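Local coordinates for protein N-acetylneuraminate epimerase (Escherichia coli, PDB 2UVK) that accelerates the interconversion of the alpha- and beta-anomers of N-acetylneuraminic acid (sialic acid), working as a periplasmic homodimer, at residues D20-G25 with L320-E325; N133-D138 with D150-H155; K168-F173 with L222-N227; E209-L214 with E268-G273. All coordinates share one frame; numbering follows the deposited sequence. Where two conformers were deposited one is given.

All four contacts belong to one six-bladed beta-propeller or to the excursions that leave its blades. Contacts 1 and 3 are blade-to-blade packing of the same sort: small groups of aliphatic or aromatic carbons, buried between neighbouring four-stranded sheets. Contact 1 joins the last blade to the first, while contact 3 joins the third to the fourth. Contacts 2 and 4 lie farther from the centre of the chain, where helices rise out of inter-strand connections, and each is built round a tyrosine. In contact 2 the tyrosine's hydroxyl carries a hydrogen bond; in contact 4 a ring face receives a methyl. Contacts 2 and 3 both touch the second subunit.

Contact 1. Residues D20-G25 with L320-E325; sequences DTVYIG and LIIGGE
Apolar packing between neighbouring blades joins residues 20-25 to 320-325, with Val-22 and Ile-24 meeting Leu-320 and Ile-322 where the last blade of the six-bladed beta-propeller comes round to the first. Strand 21-25 is the second strand of its four-stranded sheet, and strand 318-322 holds the same place in the final sheet. The two short strand segments run roughly parallel, 31° apart, with their axes 10.6 Å from each other at closest approach. That spacing suits two faces packed through branched side chains rather than backbone pairing, and Val, Ile and Leu fill it without placing a polar side-chain atom in the buried layer. Leu-313, in the first strand (311-315) of the last blade, also touches Val-22 and Ile-322. Val-22 divides its two methyls: CG2 lies 4.2 Å from Leu-320 CD2, while CG1 faces Ile-322. Ile-322 sends CG1 anti to its own carbonyl carbon (chi1 -53°), and the extended chain beyond carries CD1 out to the first blade. There Ile-322 CD1 meets Val-22 tip to tip and Ile-24 at a slant, lying 3.8 Å from Val-22 CG1 and 4.1 Å from Ile-24 CG2.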
loop_
_atom_site.group_PDB
_atom_site.type_symbol
_atom_site.label_atom_id
_atom_site.label_comp_id
_atom_site.label_asym_id
_atom_site.label_seq_id
_atom_site.Cartn_x
_atom_site.Cartn_y
_atom_site.Cartn_z
ATOM N N ASP B 20 -22.107 27.543 -7.593
ATOM C CA ASP B 20 -22.342 28.517 -6.520
ATOM C C ASP B 20 -22.784 27.875 -5.182
ATOM O O ASP B 20 -23.038 28.590 -4.199
ATOM C CB ASP B 20 -23.383 29.555 -6.971
ATOM C CG ASP B 20 -22.810 30.608 -7.947
ATOM O OD1 ASP B 20 -21.575 30.788 -8.023
ATOM O OD2 ASP B 20 -23.619 31.276 -8.617
ATOM N N THR B 21 -22.854 26.542 -5.148
ATOM C CA THR B 21 -23.344 25.808 -3.968
ATOM C C THR B 21 -22.187 25.108 -3.255
ATOM O O THR B 21 -21.499 24.283 -3.845
ATOM C CB THR B 21 -24.405 24.760 -4.349
ATOM O OG1 THR B 21 -25.493 25.405 -5.036
ATOM C CG2 THR B 21 -24.965 24.031 -3.130
ATOM N N VAL B 22 -22.011 25.460 -1.993
ATOM C CA VAL B 22 -20.900 24.925 -1.167
ATOM C C VAL B 22 -21.442 23.773 -0.347
ATOM O O VAL B 22 -22.513 23.887 0.238
ATOM C CB VAL B 22 -20.356 25.990 -0.186
ATOM C CG1 VAL B 22 -19.380 25.365 0.817
ATOM C CG2 VAL B 22 -19.693 27.140 -0.942
ATOM N N TYR B 23 -20.677 22.676 -0.291
ATOM C CA TYR B 23 -21.022 21.499 0.537
ATOM C C TYR B 23 -19.907 21.277 1.547
ATOM O O TYR B 23 -18.749 21.262 1.167
ATOM C CB TYR B 23 -21.153 20.245 -0.316
ATOM C CG TYR B 23 -22.267 20.315 -1.329
ATOM C CD1 TYR B 23 -23.485 19.713 -1.097
ATOM C CD2 TYR B 23 -22.075 20.968 -2.533
ATOM C CE1 TYR B 23 -24.506 19.778 -2.047
ATOM C CE2 TYR B 23 -23.081 21.048 -3.473
ATOM C CZ TYR B 23 -24.281 20.443 -3.238
ATOM O OH TYR B 23 -25.284 20.530 -4.193
ATOM N N ILE B 24 -20.251 21.144 2.824
ATOM C CA ILE B 24 -19.253 20.805 3.854
ATOM C C ILE B 24 -19.762 19.732 4.787
ATOM O O ILE B 24 -20.956 19.594 5.035
ATOM C CB ILE B 24 -18.850 22.012 4.686
ATOM C CG1 ILE B 24 -20.059 22.615 5.404
ATOM C CG2 ILE B 24 -18.130 23.056 3.824
ATOM C CD1 ILE B 24 -19.724 23.651 6.422
ATOM N N GLY B 25 -18.836 18.969 5.349
ATOM C CA GLY B 25 -19.232 17.944 6.281
ATOM C C GLY B 25 -18.048 17.212 6.873
ATOM O O GLY B 25 -16.886 17.472 6.561
ATOM N N LEU B 320 -11.600 30.617 -0.620
ATOM C CA LEU B 320 -12.575 30.592 0.449
ATOM C C LEU B 320 -12.098 29.551 1.474
ATOM O O LEU B 320 -11.913 28.392 1.116
ATOM C CB LEU B 320 -13.933 30.182 -0.125
ATOM C CG LEU B 320 -15.091 29.921 0.838
ATOM C CD1 LEU B 320 -15.299 31.095 1.779
ATOM C CD2 LEU B 320 -16.369 29.537 0.086
ATOM N N ILE B 321 -11.894 29.985 2.719
ATOM C CA ILE B 321 -11.464 29.092 3.809
ATOM C C ILE B 321 -12.623 28.951 4.773
ATOM O O ILE B 321 -13.179 29.944 5.219
ATOM C CB ILE B 321 -10.255 29.694 4.563
ATOM C CG1 ILE B 321 -9.016 29.695 3.670
ATOM C CG2 ILE B 321 -10.025 28.987 5.944
ATOM C CD1 ILE B 321 -7.871 30.486 4.230
ATOM N N ILE B 322 -12.979 27.716 5.113
ATOM C CA ILE B 322 -14.127 27.482 5.970
ATOM C C ILE B 322 -13.669 26.605 7.146
ATOM O O ILE B 322 -13.156 25.511 6.948
ATOM C CB ILE B 322 -15.284 26.777 5.240
ATOM C CG1 ILE B 322 -15.665 27.524 3.940
ATOM C CG2 ILE B 322 -16.497 26.675 6.165
ATOM C CD1 ILE B 322 -16.765 26.831 3.146
ATOM N N GLY B 323 -13.881 27.114 8.346
ATOM C CA GLY B 323 -13.538 26.375 9.577
ATOM C C GLY B 323 -12.045 26.195 9.766
ATOM O O GLY B 323 -11.229 26.988 9.316
ATOM N N GLY B 324 -11.701 25.126 10.451
ATOM C CA GLY B 324 -10.339 24.846 10.817
ATOM C C GLY B 324 -10.137 24.740 12.318
ATOM O O GLY B 324 -11.092 24.761 13.074
ATOM N N GLU B 325 -8.875 24.662 12.696
ATOM C CA GLU B 325 -8.410 24.519 14.072
ATOM C C GLU B 325 -7.399 25.641 14.321
ATOM O O GLU B 325 -6.607 25.991 13.434
ATOM C CB GLU B 325 -7.730 23.151 14.176
ATOM C CG GLU B 325 -7.217 22.705 15.526
ATOM C CD GLU B 325 -6.387 21.460 15.369
ATOM O OE1 GLU B 325 -6.919 20.457 14.866
ATOM O OE2 GLU B 325 -5.194 21.486 15.711
#

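Contact 2. Residues N133-D138 with D150-H155; sequences NGYFED and DKINAH
Tyr-135 and Asp-138 on helix 129-142 face Ile-152 and Asn-153 on helix 146-157, the two forming an antiparallel helical hairpin inserted between two strands of the propeller's third blade. The polar link is one hydrogen bond: Asn-153 ND2 donates to Tyr-135 OH over 2.6 Å, short but bent, 140° at the hydrogen. Tyr-135 CG stands anti to the backbone N (chi1 179°), which carries the ring across to the second helix. The hydroxyl lies nearly in the plane of the Asn-153 amide, whereas the amide nitrogen comes to the edge of the phenol ring, the two planes standing 44° apart. Asparagine suits this place because its amide supplies an N-H donor without bringing a charge. Beside this bond the contacts are between carbons. Ile-152 turns CG2 obliquely to the ring, 4.0 Å from Tyr-135 CD1, and beta-branching lets it reach Asp-138 with its other arm. A leucine in place of Tyr-135 would probably leave the Asn-153 amide without its hydroxyl partner and free to turn. Asp-138 directs its charge elsewhere, OD1 bonding to His-104 NE2 of the second subunit, while Ile-152 CD1 packs 3.8 Å from Asp-138 CB and 3.5 Å from the carbonyl oxygen, Asp-138 O.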
loop_
_atom_site.group_PDB
_atom_site.type_symbol
_atom_site.label_atom_id
_atom_site.label_comp_id
_atom_site.label_asym_id
_atom_site.label_seq_id
_atom_site.Cartn_x
_atom_site.Cartn_y
_atom_site.Cartn_z
ATOM N N ASN B 133 -2.935 1.927 11.188
ATOM C CA ASN B 133 -3.919 1.070 11.892
ATOM C C ASN B 133 -3.213 0.243 12.969
ATOM O O ASN B 133 -3.782 0.000 14.046
ATOM C CB ASN B 133 -4.590 0.098 10.948
ATOM C CG ASN B 133 -5.523 0.767 9.941
ATOM O OD1 ASN B 133 -5.785 1.954 10.015
ATOM N ND2 ASN B 133 -5.992 -0.019 9.000
ATOM N N GLY B 134 -2.003 -0.233 12.680
ATOM C CA GLY B 134 -1.288 -1.055 13.640
ATOM C C GLY B 134 -0.944 -0.277 14.884
ATOM O O GLY B 134 -0.881 -0.868 15.985
ATOM N N TYR B 135 -0.667 1.010 14.756
ATOM C CA TYR B 135 -0.367 1.845 15.947
ATOM C C TYR B 135 -1.545 1.803 16.922
ATOM O O TYR B 135 -1.396 1.623 18.134
ATOM C CB TYR B 135 -0.066 3.274 15.521
ATOM C CG TYR B 135 0.223 4.242 16.637
ATOM C CD1 TYR B 135 1.434 4.186 17.345
ATOM C CD2 TYR B 135 -0.689 5.210 16.994
ATOM C CE1 TYR B 135 1.696 5.069 18.324
ATOM C CE2 TYR B 135 -0.439 6.111 17.986
ATOM C CZ TYR B 135 0.759 6.035 18.671
ATOM O OH TYR B 135 1.019 6.934 19.694
ATOM N N PHE B 136 -2.739 1.976 16.393
ATOM C CA PHE B 136 -3.926 1.967 17.259
ATOM C C PHE B 136 -4.255 0.569 17.751
ATOM O O PHE B 136 -4.786 0.422 18.878
ATOM C CB PHE B 136 -5.099 2.670 16.562
ATOM C CG PHE B 136 -4.880 4.127 16.452
ATOM C CD1 PHE B 136 -5.054 4.955 17.558
ATOM C CD2 PHE B 136 -4.409 4.686 15.275
ATOM C CE1 PHE B 136 -4.794 6.301 17.488
ATOM C CE2 PHE B 136 -4.127 6.019 15.209
ATOM C CZ PHE B 136 -4.343 6.843 16.295
ATOM N N GLU B 137 -3.959 -0.466 16.967
ATOM C CA GLU B 137 -4.121 -1.835 17.435
ATOM C C GLU B 137 -3.193 -2.074 18.621
ATOM O O GLU B 137 -3.601 -2.628 19.665
ATOM C CB GLU B 137 -3.843 -2.850 16.342
ATOM C CG GLU B 137 -4.939 -2.961 15.250
ATOM C CD GLU B 137 -4.503 -3.837 14.070
ATOM O OE1 GLU B 137 -3.522 -4.588 14.228
ATOM O OE2 GLU B 137 -5.141 -3.778 12.977
ATOM N N ASP B 138 -1.946 -1.636 18.471
ATOM C CA ASP B 138 -0.950 -1.813 19.551
ATOM C C ASP B 138 -1.311 -1.069 20.825
ATOM O O ASP B 138 -1.239 -1.636 21.940
ATOM C CB ASP B 138 0.442 -1.406 19.072
ATOM C CG ASP B 138 0.965 -2.324 18.002
ATOM O OD1 ASP B 138 0.350 -3.403 17.783
ATOM O OD2 ASP B 138 2.013 -1.973 17.405
ATOM N N ASP B 150 5.098 3.191 26.109
ATOM C CA ASP B 150 6.342 3.868 25.806
ATOM C C ASP B 150 7.132 3.135 24.728
ATOM O O ASP B 150 7.725 3.781 23.853
ATOM C CB ASP B 150 7.194 4.003 27.070
ATOM C CG ASP B 150 6.601 4.966 28.078
ATOM O OD1 ASP B 150 5.714 5.785 27.761
ATOM O OD2 ASP B 150 7.043 4.906 29.253
ATOM N N LYS B 151 7.133 1.809 24.783
ATOM C CA LYS B 151 7.848 0.987 23.805
ATOM C C LYS B 151 7.209 1.181 22.428
ATOM O O LYS B 151 7.913 1.310 21.435
ATOM C CB LYS B 151 7.809 -0.483 24.201
ATOM C CG LYS B 151 8.698 -1.398 23.397
ATOM C CD LYS B 151 8.527 -2.857 23.831
ATOM C CE LYS B 151 9.200 -3.814 22.846
ATOM N NZ LYS B 151 8.780 -5.201 23.077
ATOM N N ILE B 152 5.882 1.189 22.397
ATOM C CA ILE B 152 5.168 1.336 21.118
ATOM C C ILE B 152 5.500 2.681 20.481
ATOM O O ILE B 152 5.779 2.750 19.277
ATOM C CB ILE B 152 3.649 1.177 21.331
ATOM C CG1 ILE B 152 3.309 -0.276 21.589
ATOM C CG2 ILE B 152 2.863 1.655 20.091
ATOM C CD1 ILE B 152 1.996 -0.497 22.383
ATOM N N ASN B 153 5.455 3.748 21.273
ATOM C CA ASN B 153 5.788 5.085 20.804
ATOM C C ASN B 153 7.235 5.217 20.359
ATOM O O ASN B 153 7.553 5.843 19.354
ATOM C CB ASN B 153 5.416 6.156 21.827
ATOM C CG ASN B 153 3.931 6.359 21.939
ATOM O OD1 ASN B 153 3.372 6.520 23.041
ATOM N ND2 ASN B 153 3.275 6.395 20.803
ATOM N N ALA B 154 8.137 4.638 21.133
ATOM C CA ALA B 154 9.524 4.691 20.774
ATOM C C ALA B 154 9.757 4.031 19.423
ATOM O O ALA B 154 10.427 4.605 18.581
ATOM C CB ALA B 154 10.383 4.023 21.862
ATOM N N HIS B 155 9.190 2.843 19.218
ATOM C CA HIS B 155 9.354 2.132 17.948
ATOM C C HIS B 155 8.686 2.949 16.833
ATOM O O HIS B 155 9.212 3.086 15.727
ATOM C CB HIS B 155 8.689 0.776 17.963
ATOM C CG HIS B 155 9.494 -0.336 18.573
ATOM N ND1 HIS B 155 10.840 -0.509 18.337
ATOM C CD2 HIS B 155 9.100 -1.404 19.304
ATOM C CE1 HIS B 155 11.250 -1.604 18.950
ATOM N NE2 HIS B 155 10.217 -2.165 19.547
#

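Contact 3. Residues K168-F173 with L222-N227; sequences KFLLSF and LDFTGN
Leu-170 reaches from strand 169-174 toward Leu-222 and Phe-224, and its side chain carries the whole contact. At the root, Leu-170 CB is still 5.5 Å from Leu-222 CD2 and meets nothing across the interface. CG stands anti to the main-chain nitrogen of Leu-170 (chi1 -175°), which extends the side chain toward the next blade and brings this branch point to 4.8 Å from the same methyl. The fork then does the touching. Leu-170 CD1 lies 4.2 Å from Leu-222 CD2, and Leu-170 CD2 approaches that methyl to 4.1 Å, so the two leucines meet tip to tip with one methyl of Leu-222 set against both of Leu-170. These are corresponding strands of adjacent blades in a six-bladed beta-propeller, each third in its four-stranded antiparallel sheet, and a leucine from each side is long enough for the pair to bridge the gap. Leu-170 CD2 also touches the ring of Phe-224 at a slant, 4.2 Å from CZ. That ring sits just past the end of strand 219-223 and is stacked on His-117, at the end of strand 112-117 in the third blade. An Asx turn spans Phe-224: Asp-223 OD1 accepts from Thr-225 N over 2.9 Å and also from the hydroxyl of Thr-225, which meets it on the syn side.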
loop_
_atom_site.group_PDB
_atom_site.type_symbol
_atom_site.label_atom_id
_atom_site.label_comp_id
_atom_site.label_asym_id
_atom_site.label_seq_id
_atom_site.Cartn_x
_atom_site.Cartn_y
_atom_site.Cartn_z
ATOM N N LYS B 168 3.159 7.779 -2.354
ATOM C CA LYS B 168 3.712 8.601 -3.437
ATOM C C LYS B 168 3.030 8.338 -4.776
ATOM O O LYS B 168 3.298 9.052 -5.749
ATOM C CB LYS B 168 5.231 8.378 -3.599
ATOM C CG LYS B 168 5.633 7.033 -4.107
ATOM C CD LYS B 168 7.139 6.963 -4.398
ATOM C CE LYS B 168 7.566 5.634 -4.932
ATOM N NZ LYS B 168 9.004 5.726 -5.420
ATOM N N PHE B 169 2.169 7.319 -4.847
ATOM C CA PHE B 169 1.474 6.982 -6.085
ATOM C C PHE B 169 0.366 7.971 -6.362
ATOM O O PHE B 169 -0.201 8.562 -5.453
ATOM C CB PHE B 169 0.908 5.577 -6.044
ATOM C CG PHE B 169 1.951 4.516 -6.002
ATOM C CD1 PHE B 169 2.578 4.110 -7.166
ATOM C CD2 PHE B 169 2.318 3.920 -4.808
ATOM C CE1 PHE B 169 3.523 3.122 -7.149
ATOM C CE2 PHE B 169 3.265 2.935 -4.785
ATOM C CZ PHE B 169 3.885 2.545 -5.966
ATOM N N LEU B 170 0.068 8.133 -7.650
ATOM C CA LEU B 170 -1.069 8.922 -8.103
ATOM C C LEU B 170 -2.119 7.945 -8.624
ATOM O O LEU B 170 -1.838 7.126 -9.504
ATOM C CB LEU B 170 -0.645 9.881 -9.223
ATOM C CG LEU B 170 -1.700 10.873 -9.727
ATOM C CD1 LEU B 170 -2.072 11.870 -8.689
ATOM C CD2 LEU B 170 -1.173 11.590 -10.985
ATOM N N LEU B 171 -3.324 8.028 -8.059
ATOM C CA LEU B 171 -4.422 7.124 -8.367
ATOM C C LEU B 171 -5.514 7.925 -9.059
ATOM O O LEU B 171 -5.699 9.102 -8.754
ATOM C CB LEU B 171 -4.991 6.536 -7.060
ATOM C CG LEU B 171 -3.995 5.956 -6.029
ATOM C CD1 LEU B 171 -4.789 5.508 -4.769
ATOM C CD2 LEU B 171 -3.169 4.848 -6.602
ATOM N N SER B 172 -6.240 7.304 -9.980
ATOM C CA SER B 172 -7.412 7.970 -10.549
ATOM C C SER B 172 -8.652 7.092 -10.403
ATOM O O SER B 172 -8.625 5.889 -10.678
ATOM C CB SER B 172 -7.183 8.382 -12.016
ATOM O OG SER B 172 -7.010 7.266 -12.870
ATOM N N PHE B 173 -9.716 7.726 -9.928
ATOM C CA PHE B 173 -11.026 7.110 -9.765
ATOM C C PHE B 173 -11.932 7.653 -10.872
ATOM O O PHE B 173 -12.082 8.867 -11.003
ATOM C CB PHE B 173 -11.594 7.477 -8.391
ATOM C CG PHE B 173 -13.062 7.183 -8.227
ATOM C CD1 PHE B 173 -13.504 5.931 -7.873
ATOM C CD2 PHE B 173 -14.011 8.195 -8.410
ATOM C CE1 PHE B 173 -14.870 5.662 -7.702
ATOM C CE2 PHE B 173 -15.350 7.915 -8.231
ATOM C CZ PHE B 173 -15.769 6.657 -7.890
ATOM N N LEU B 222 2.524 19.017 -10.800
ATOM C CA LEU B 222 2.176 17.977 -11.742
ATOM C C LEU B 222 1.737 18.678 -13.011
ATOM O O LEU B 222 0.799 19.445 -12.984
ATOM C CB LEU B 222 1.033 17.086 -11.219
ATOM C CG LEU B 222 1.377 16.112 -10.077
ATOM C CD1 LEU B 222 1.929 16.787 -8.812
ATOM C CD2 LEU B 222 0.135 15.267 -9.722
ATOM N N ASP B 223 2.437 18.386 -14.102
ATOM C CA ASP B 223 2.202 19.007 -15.398
ATOM C C ASP B 223 1.599 17.972 -16.357
ATOM O O ASP B 223 2.279 17.054 -16.814
ATOM C CB ASP B 223 3.535 19.542 -15.878
ATOM C CG ASP B 223 3.437 20.247 -17.227
ATOM O OD1 ASP B 223 2.400 20.125 -17.908
ATOM O OD2 ASP B 223 4.423 20.922 -17.598
ATOM N N PHE B 224 0.310 18.120 -16.627
ATOM C CA PHE B 224 -0.429 17.233 -17.515
ATOM C C PHE B 224 -0.523 17.787 -18.950
ATOM O O PHE B 224 -1.337 17.287 -19.713
ATOM C CB PHE B 224 -1.876 17.064 -17.022
ATOM C CG PHE B 224 -2.027 16.289 -15.711
ATOM C CD1 PHE B 224 -2.310 14.940 -15.736
ATOM C CD2 PHE B 224 -1.966 16.934 -14.485
ATOM C CE1 PHE B 224 -2.482 14.230 -14.554
ATOM C CE2 PHE B 224 -2.160 16.214 -13.288
ATOM C CZ PHE B 224 -2.403 14.880 -13.349
ATOM N N THR B 225 0.280 18.792 -19.300
ATOM C CA THR B 225 0.137 19.480 -20.607
ATOM C C THR B 225 0.593 18.634 -21.786
ATOM O O THR B 225 0.147 18.847 -22.921
ATOM C CB THR B 225 0.903 20.816 -20.643
ATOM O OG1 THR B 225 2.296 20.596 -20.375
ATOM C CG2 THR B 225 0.346 21.808 -19.634
ATOM N N GLY B 226 1.475 17.678 -21.534
ATOM C CA GLY B 226 2.082 16.912 -22.603
ATOM C C GLY B 226 1.534 15.513 -22.688
ATOM O O GLY B 226 0.583 15.144 -21.993
ATOM N N ASN B 227 2.174 14.714 -23.530
ATOM C CA ASN B 227 1.779 13.337 -23.734
ATOM C C ASN B 227 2.050 12.476 -22.494
ATOM O O ASN B 227 1.430 11.436 -22.309
ATOM C CB ASN B 227 2.525 12.750 -24.945
ATOM C CG ASN B 227 2.127 13.402 -26.279
ATOM O OD1 ASN B 227 2.537 12.934 -27.342
ATOM N ND2 ASN B 227 1.338 14.477 -26.229
#

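Contact 4. Residues E209-L214 with E268-G273; sequences EAKPGL and ENYQNG
Leu-214 sets a methyl over one face of the Tyr-270 ring, and this is the tight part of the contact. Leu-214 CD2 stands 3.8 Å from the ring centroid of Tyr-270, only 16° off the normal, a CH-pi contact displaced toward CG. Its twin methyl, Leu-214 CD1, rests 3.9 Å from Tyr-270 CB, so the leucine grips both the ring and its root. Lys-211 adds a lighter touch, its CD lying 4.1 Å from Tyr-270 CE1. The lysine chain then bends at chi3 (-78°) and carries NZ to main-chain oxygens of Phe-157, Lys-159 and Asn-275 and to the hydroxyl of Tyr-164. Beyond the ring, Tyr-270 OH is hydrogen-bonded to Ala-161 N, and Lys-160 makes a cation-pi contact with the ring. An alanine at Tyr-270 would probably leave the Leu-214 methyl without the surface it rests on and Ala-161 N without its phenol partner. The segment facing the tyrosine is a two-stranded hairpin in the connection between strands 202-206 and 219-223 of the propeller's fourth blade: a type II turn runs from Lys-211 to Leu-214, with glycine at Gly-213 suited to the positive phi, and Ala-210 and Lys-211 form a classic bulge opposite Leu-214. Glu-209, the predicted proton acceptor, also fastens this turn: its OE2 accepts from Gly-213 N over 3.0 Å, the N-H above the carboxylate plane, and pairs with Arg-215 in a salt bridge. On the solvent side matters are looser. Helix 266-271 ends in a Schellman motif with Gly-273 as its C-prime residue, and the bond from Asn-272 ND2 to Glu-268 OE2 is weak.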
loop_
_atom_site.group_PDB
_atom_site.type_symbol
_atom_site.label_atom_id
_atom_site.label_comp_id
_atom_site.label_asym_id
_atom_site.label_seq_id
_atom_site.Cartn_x
_atom_site.Cartn_y
_atom_site.Cartn_z
ATOM N N GLU B 209 3.115 16.621 5.787
ATOM C CA GLU B 209 4.016 15.809 6.604
ATOM C C GLU B 209 4.764 14.834 5.730
ATOM O O GLU B 209 4.148 14.173 4.899
ATOM C CB GLU B 209 3.248 14.991 7.644
ATOM C CG GLU B 209 2.796 15.766 8.852
ATOM C CD GLU B 209 2.369 14.830 9.997
ATOM O OE1 GLU B 209 1.780 13.780 9.717
ATOM O OE2 GLU B 209 2.709 15.102 11.170
ATOM N N ALA B 210 6.101 14.740 5.905
ATOM C CA ALA B 210 6.897 13.660 5.311
ATOM C C ALA B 210 6.923 12.401 6.160
ATOM O O ALA B 210 7.177 11.323 5.665
ATOM C CB ALA B 210 8.353 14.113 5.037
ATOM N N LYS B 211 6.649 12.556 7.456
ATOM C CA LYS B 211 6.482 11.432 8.373
ATOM C C LYS B 211 5.784 12.022 9.580
ATOM O O LYS B 211 5.704 13.232 9.693
ATOM C CB LYS B 211 7.821 10.805 8.769
ATOM C CG LYS B 211 8.819 11.739 9.472
ATOM C CD LYS B 211 9.859 10.943 10.288
ATOM C CE LYS B 211 9.269 10.452 11.601
ATOM N NZ LYS B 211 10.300 9.721 12.423
ATOM N N PRO B 212 5.275 11.174 10.486
ATOM C CA PRO B 212 4.654 11.750 11.682
ATOM C C PRO B 212 5.575 12.729 12.403
ATOM O O PRO B 212 6.702 12.354 12.738
ATOM C CB PRO B 212 4.300 10.519 12.501
ATOM C CG PRO B 212 4.082 9.458 11.482
ATOM C CD PRO B 212 5.169 9.709 10.467
ATOM N N GLY B 213 5.133 13.985 12.526
ATOM C CA GLY B 213 5.882 15.051 13.197
ATOM C C GLY B 213 6.942 15.814 12.417
ATOM O O GLY B 213 7.624 16.697 12.963
ATOM N N LEU B 214 7.099 15.486 11.147
ATOM C CA LEU B 214 8.026 16.188 10.277
ATOM C C LEU B 214 7.343 16.597 8.996
ATOM O O LEU B 214 6.831 15.743 8.269
ATOM C CB LEU B 214 9.174 15.267 9.923
ATOM C CG LEU B 214 10.211 15.866 8.973
ATOM C CD1 LEU B 214 11.055 16.982 9.648
ATOM C CD2 LEU B 214 11.081 14.752 8.419
ATOM N N GLU B 268 15.443 20.819 11.154
ATOM C CA GLU B 268 16.839 20.854 11.547
ATOM C C GLU B 268 17.161 19.635 12.421
ATOM O O GLU B 268 18.158 18.968 12.175
ATOM C CB GLU B 268 17.176 22.166 12.244
ATOM C CG GLU B 268 18.674 22.361 12.457
ATOM C CD GLU B 268 18.965 23.010 13.788
ATOM O OE1 GLU B 268 18.254 23.977 14.141
ATOM O OE2 GLU B 268 19.902 22.540 14.480
ATOM N N ASN B 269 16.308 19.297 13.396
ATOM C CA ASN B 269 16.486 18.043 14.146
ATOM C C ASN B 269 16.597 16.798 13.261
ATOM O O ASN B 269 17.499 15.975 13.427
ATOM C CB ASN B 269 15.361 17.789 15.134
ATOM C CG ASN B 269 15.303 18.789 16.237
ATOM O OD1 ASN B 269 16.136 19.712 16.326
ATOM N ND2 ASN B 269 14.317 18.612 17.115
ATOM N N TYR B 270 15.669 16.624 12.324
ATOM C CA TYR B 270 15.769 15.488 11.435
ATOM C C TYR B 270 17.080 15.498 10.608
ATOM O O TYR B 270 17.709 14.453 10.444
ATOM C CB TYR B 270 14.540 15.409 10.515
ATOM C CG TYR B 270 14.423 14.106 9.753
ATOM C CD1 TYR B 270 13.943 12.948 10.366
ATOM C CD2 TYR B 270 14.794 14.028 8.415
ATOM C CE1 TYR B 270 13.840 11.758 9.673
ATOM C CE2 TYR B 270 14.676 12.839 7.714
ATOM C CZ TYR B 270 14.191 11.710 8.346
ATOM O OH TYR B 270 14.063 10.527 7.667
ATOM N N GLN B 271 17.443 16.666 10.075
ATOM C CA GLN B 271 18.678 16.832 9.296
ATOM C C GLN B 271 19.877 16.475 10.162
ATOM O O GLN B 271 20.888 15.969 9.656
ATOM C CB GLN B 271 18.800 18.263 8.751
ATOM C CG GLN B 271 17.910 18.545 7.542
ATOM C CD GLN B 271 17.889 20.007 7.128
ATOM O OE1 GLN B 271 18.072 20.911 7.950
ATOM N NE2 GLN B 271 17.644 20.248 5.843
ATOM N N ASN B 272 19.750 16.695 11.464
ATOM C CA ASN B 272 20.795 16.337 12.424
ATOM C C ASN B 272 20.729 14.898 12.946
ATOM O O ASN B 272 21.460 14.541 13.867
ATOM C CB ASN B 272 20.794 17.336 13.596
ATOM C CG ASN B 272 21.226 18.743 13.175
ATOM O OD1 ASN B 272 21.851 18.938 12.121
ATOM N ND2 ASN B 272 20.899 19.724 13.999
ATOM N N GLY B 273 19.881 14.050 12.363
ATOM C CA GLY B 273 19.871 12.624 12.727
ATOM C C GLY B 273 18.930 12.179 13.838
ATOM O O GLY B 273 18.975 11.026 14.254
#